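Local structure of inulin fructotransferase (2INV) at residues 242-247 with 268-273; 186-191 with 210-215. The protein probably cleaves difructose units from inulin by intramolecular fructosyl transfer, releasing a cyclic difructose dianhydride, as a trimeric lyase built on a right-handed parallel beta-helix. All blocks are in the same frame, centred on the assembly; numbering follows the deposited sequence.

Contact 1 (242-247 with 268-273). With 2PO (phosphonate), chain H.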
# COMPACT_ATOMS: atom_id res chain seq x y z
N LEU A 242 -9.05 12.10 -4.50
CA LEU A 242 -7.80 11.46 -4.88
C LEU A 242 -6.94 11.19 -3.65
O LEU A 242 -6.75 12.07 -2.81
CB LEU A 242 -7.02 12.33 -5.86
CG LEU A 242 -5.69 11.81 -6.42
CD1 LEU A 242 -5.89 10.47 -7.10
CD2 LEU A 242 -5.10 12.81 -7.40
N LEU A 243 -6.45 9.96 -3.55
CA LEU A 243 -5.59 9.56 -2.44
C LEU A 243 -4.25 9.23 -3.06
O LEU A 243 -4.15 8.39 -3.96
CB LEU A 243 -6.14 8.30 -1.76
CG LEU A 243 -6.20 8.24 -0.24
CD1 LEU A 243 -6.31 6.78 0.18
CD2 LEU A 243 -4.96 8.87 0.37
N VAL A 244 -3.21 9.92 -2.61
CA VAL A 244 -1.88 9.67 -3.12
C VAL A 244 -1.10 9.37 -1.85
O VAL A 244 -0.93 10.23 -0.98
CB VAL A 244 -1.37 10.89 -3.88
CG1 VAL A 244 0.02 10.63 -4.43
CG2 VAL A 244 -2.33 11.20 -5.02
N THR A 245 -0.63 8.13 -1.75
CA THR A 245 0.04 7.67 -0.56
C THR A 245 1.11 6.60 -0.80
O THR A 245 1.00 5.79 -1.73
CB THR A 245 -1.02 7.11 0.39
OG1 THR A 245 -1.54 5.65 0.08
CG2 THR A 245 -2.16 7.98 0.75
N GLY A 246 2.12 6.58 0.06
CA GLY A 246 3.18 5.59 -0.03
C GLY A 246 3.91 5.50 -1.36
O GLY A 246 4.35 4.42 -1.75
N ASN A 247 4.05 6.62 -2.05
CA ASN A 247 4.76 6.63 -3.32
C ASN A 247 6.15 7.18 -3.09
O ASN A 247 6.35 8.03 -2.21
CB ASN A 247 4.03 7.50 -4.34
CG ASN A 247 2.66 6.97 -4.70
OD1 ASN A 247 2.53 6.01 -5.46
ND2 ASN A 247 1.63 7.58 -4.12
N THR A 268 -0.50 12.02 1.32
CA THR A 268 0.07 11.63 2.59
C THR A 268 1.02 10.43 2.55
O THR A 268 0.86 9.53 1.73
CB THR A 268 -1.07 11.27 3.56
OG1 THR A 268 -2.07 12.29 3.52
CG2 THR A 268 -0.53 11.11 4.97
N SER A 269 1.99 10.43 3.46
CA SER A 269 2.93 9.32 3.59
C SER A 269 3.70 9.04 2.30
O SER A 269 3.77 7.90 1.85
CB SER A 269 2.17 8.06 4.01
OG SER A 269 1.44 8.29 5.20
N ASN A 270 4.29 10.07 1.71
CA ASN A 270 5.05 9.92 0.49
C ASN A 270 6.48 10.42 0.65
O ASN A 270 6.79 11.19 1.55
CB ASN A 270 4.40 10.69 -0.66
CG ASN A 270 3.02 10.16 -1.02
OD1 ASN A 270 2.89 9.10 -1.62
ND2 ASN A 270 1.99 10.91 -0.63
N ARG A 271 7.34 9.96 -0.26
CA ARG A 271 8.74 10.36 -0.28
C ARG A 271 8.93 11.17 -1.55
O ARG A 271 8.79 10.64 -2.65
CB ARG A 271 9.65 9.13 -0.29
CG ARG A 271 11.16 9.46 -0.23
CD ARG A 271 11.75 9.75 -1.60
NE ARG A 271 13.16 10.15 -1.51
CZ ARG A 271 14.13 9.66 -2.28
NH1 ARG A 271 13.85 8.75 -3.21
NH2 ARG A 271 15.38 10.09 -2.14
N LEU A 272 9.23 12.46 -1.40
CA LEU A 272 9.44 13.32 -2.54
C LEU A 272 10.86 13.85 -2.62
O LEU A 272 11.39 14.40 -1.66
CB LEU A 272 8.46 14.51 -2.52
CG LEU A 272 7.03 14.26 -3.03
CD1 LEU A 272 6.34 13.20 -2.19
CD2 LEU A 272 6.25 15.57 -2.99
N GLN A 273 11.49 13.68 -3.78
CA GLN A 273 12.85 14.16 -4.02
C GLN A 273 12.91 14.85 -5.38
O GLN A 273 12.68 14.21 -6.41
CB GLN A 273 13.86 13.01 -3.99
CG GLN A 273 15.31 13.48 -3.95
CD GLN A 273 16.33 12.40 -4.24
OE1 GLN A 273 17.47 12.46 -3.76
NE2 GLN A 273 15.94 11.42 -5.04
P 2PO H . 0.15 3.20 2.67
O1P 2PO H . -1.10 2.38 3.17
O2P 2PO H . -0.17 3.67 1.18
O3P 2PO H . 1.49 2.58 2.87
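Asn247 and Asn270 lie side by side as rungs of an asparagine ladder, their side chains pointing the same way, amide planes 11° apart and joined edge to edge. Both have CG anti to the carbonyl carbon (chi1 -64° in each); with near-equal chi2 as well, this gives the two amides the same orientation. OD1 of Asn270 accepts from the backbone N of Asn247 at 2.8 Å and, less straight, from Asn247 ND2 at 3.2 Å. Its other branch, ND2, reaches back to Val244 O at 3.0 Å and lies above that carbonyl plane. Asn247 repeats the pattern one turn earlier, its amide bonded to Val220 O and Asn223 N.

Backbone bonds frame the ladder. Thr268 N also donates to Val244 O, at 2.9 Å, so two N-H groups grip this oxygen; Arg271 N meets Asn247 O almost linearly at 2.9 Å. Between them Gly246 N makes a weak bond to Ser269 O, where both Gly246 and Ser269 adopt positive phi at the corner.

The phosphonate is held by a hydroxyl: Thr245 OG1 donates to its O2P at 2.6 Å, and Thr245 of each of the other two subunits binds the same group. Ser269 OG likewise bonds to Ser269 of the neighbouring subunits, placing this edge at the heart of the trimer. An asparagine ladder at a turn between successive parallel strands is characteristic of right-handed parallel beta-helices.

Contact 2 (186-191 with 210-215)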
# COMPACT_ATOMS: atom_id res chain seq x y z
N ALA A 186 4.02 8.05 -20.16
CA ALA A 186 3.90 6.66 -19.77
C ALA A 186 2.43 6.26 -19.70
O ALA A 186 1.94 5.45 -20.49
CB ALA A 186 4.56 6.43 -18.43
N LEU A 187 1.73 6.87 -18.75
CA LEU A 187 0.32 6.57 -18.53
C LEU A 187 -0.58 7.81 -18.49
O LEU A 187 -0.29 8.78 -17.78
CB LEU A 187 0.16 5.80 -17.23
CG LEU A 187 -1.26 5.51 -16.77
CD1 LEU A 187 -1.84 4.41 -17.63
CD2 LEU A 187 -1.26 5.10 -15.31
N ILE A 188 -1.68 7.76 -19.23
CA ILE A 188 -2.65 8.86 -19.26
C ILE A 188 -4.04 8.29 -19.04
O ILE A 188 -4.43 7.31 -19.68
CB ILE A 188 -2.63 9.59 -20.63
CG1 ILE A 188 -1.30 10.30 -20.84
CG2 ILE A 188 -3.78 10.59 -20.69
CD1 ILE A 188 -1.16 10.98 -22.19
N VAL A 189 -4.80 8.88 -18.11
CA VAL A 189 -6.15 8.41 -17.84
C VAL A 189 -7.12 9.56 -17.55
O VAL A 189 -7.10 10.16 -16.48
CB VAL A 189 -6.19 7.43 -16.65
CG1 VAL A 189 -7.60 6.88 -16.49
CG2 VAL A 189 -5.21 6.29 -16.87
N ARG A 190 -7.96 9.83 -18.53
CA ARG A 190 -8.96 10.88 -18.50
C ARG A 190 -10.29 10.37 -17.94
O ARG A 190 -10.69 9.27 -18.25
CB ARG A 190 -9.14 11.40 -19.93
CG ARG A 190 -9.88 12.70 -20.04
CD ARG A 190 -9.69 13.28 -21.41
NE ARG A 190 -9.94 14.72 -21.38
CZ ARG A 190 -9.00 15.65 -21.39
NH1 ARG A 190 -7.73 15.29 -21.43
NH2 ARG A 190 -9.33 16.93 -21.36
N GLY A 191 -10.96 11.19 -17.15
CA GLY A 191 -12.23 10.79 -16.58
C GLY A 191 -12.19 9.48 -15.81
O GLY A 191 -13.04 8.61 -15.99
N GLU A 210 -0.73 10.87 -15.78
CA GLU A 210 -1.56 12.03 -16.08
C GLU A 210 -3.06 11.74 -15.98
O GLU A 210 -3.65 11.11 -16.86
CB GLU A 210 -1.24 12.54 -17.49
CG GLU A 210 0.16 13.10 -17.64
CD GLU A 210 0.52 13.41 -19.08
OE1 GLU A 210 1.20 12.57 -19.71
OE2 GLU A 210 0.11 14.48 -19.59
N LEU A 211 -3.68 12.23 -14.90
CA LEU A 211 -5.11 12.04 -14.67
C LEU A 211 -5.80 13.34 -15.09
O LEU A 211 -6.00 14.25 -14.28
CB LEU A 211 -5.36 11.75 -13.20
CG LEU A 211 -4.39 10.69 -12.69
CD1 LEU A 211 -4.59 10.48 -11.20
CD2 LEU A 211 -4.60 9.39 -13.45
N THR A 212 -6.15 13.39 -16.36
CA THR A 212 -6.77 14.56 -16.97
C THR A 212 -8.29 14.56 -16.98
O THR A 212 -8.93 13.60 -16.55
CB THR A 212 -6.25 14.71 -18.40
OG1 THR A 212 -6.57 13.52 -19.14
CG2 THR A 212 -4.74 14.89 -18.39
N GLY A 213 -8.85 15.66 -17.48
CA GLY A 213 -10.29 15.79 -17.57
C GLY A 213 -10.93 16.04 -16.21
O GLY A 213 -11.26 17.18 -15.85
N ALA A 214 -11.11 14.97 -15.45
CA ALA A 214 -11.70 15.05 -14.12
C ALA A 214 -11.63 13.67 -13.50
O ALA A 214 -11.35 12.69 -14.21
CB ALA A 214 -13.15 15.50 -14.23
N GLY A 215 -11.86 13.57 -12.20
CA GLY A 215 -11.79 12.27 -11.56
C GLY A 215 -12.51 12.14 -10.24
O GLY A 215 -12.87 13.13 -9.60
O HOH W 1 2.17 10.23 -18.75
O HOH W 2 -8.61 11.40 -14.65
O HOH W 3 -6.05 13.15 -21.71
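Leu187 O is gripped by Glu210 N at 2.9 Å and by a water that is also hydrogen-bonded to Glu210 OE1 at 2.7 Å. This carboxylate oxygen bonds to His185 ND1 as well, a bond that ties the carboxylate to the preceding strand, 185-193. Val189 N continues the ladder with a nearly straight bond to Glu210 O at 2.8 Å, and Gly191 N reaches Thr212 O at 3.2 Å. These are parallel neighbours in successive turns of the beta-helix, and their side chains alternate between the solenoid interior and its outer surface. Inside, Val189 CB meets Leu211 CD2 at 4.1 Å. On the outer face Ile188 and Glu210 run alongside each other, CG1 of Ile188 lying 3.6 Å from Glu210 OE1. An alanine at Ile188 would probably open a gap beside the Glu210 side chain and remove the aliphatic surface (CG1 and CD1) against which its carboxylate lies. Farther along, the extended Arg190 crosses Thr212 at about a right angle, and Gly213 N sits over the centre of one guanidinium face. A water in the guanidinium plane accepts from Arg190 NH1 at 2.7 Å and is hydrogen-bonded to Thr212 OG1.

From the N terminus, the chain first passes through 186-191 and returns after an 18-residue excursion to lay 210-215 beside it, closing contact 2. It then winds on to 242-247, and 20 residues later 268-273 settles against that segment to close contact 1. Neither loop contains or crosses the other: they follow in series, with centres about 18 Å apart. Each joins consecutive turns of the solenoid, but contact 2 is partly solvent-exposed and touches no other subunit, whereas contact 1 is buried where the three subunits meet. Strand 232-240 lies between them in the chain, and Leu242 CD1 packs against Leu211 CD1 at 4.3 Å, connecting the contacts directly.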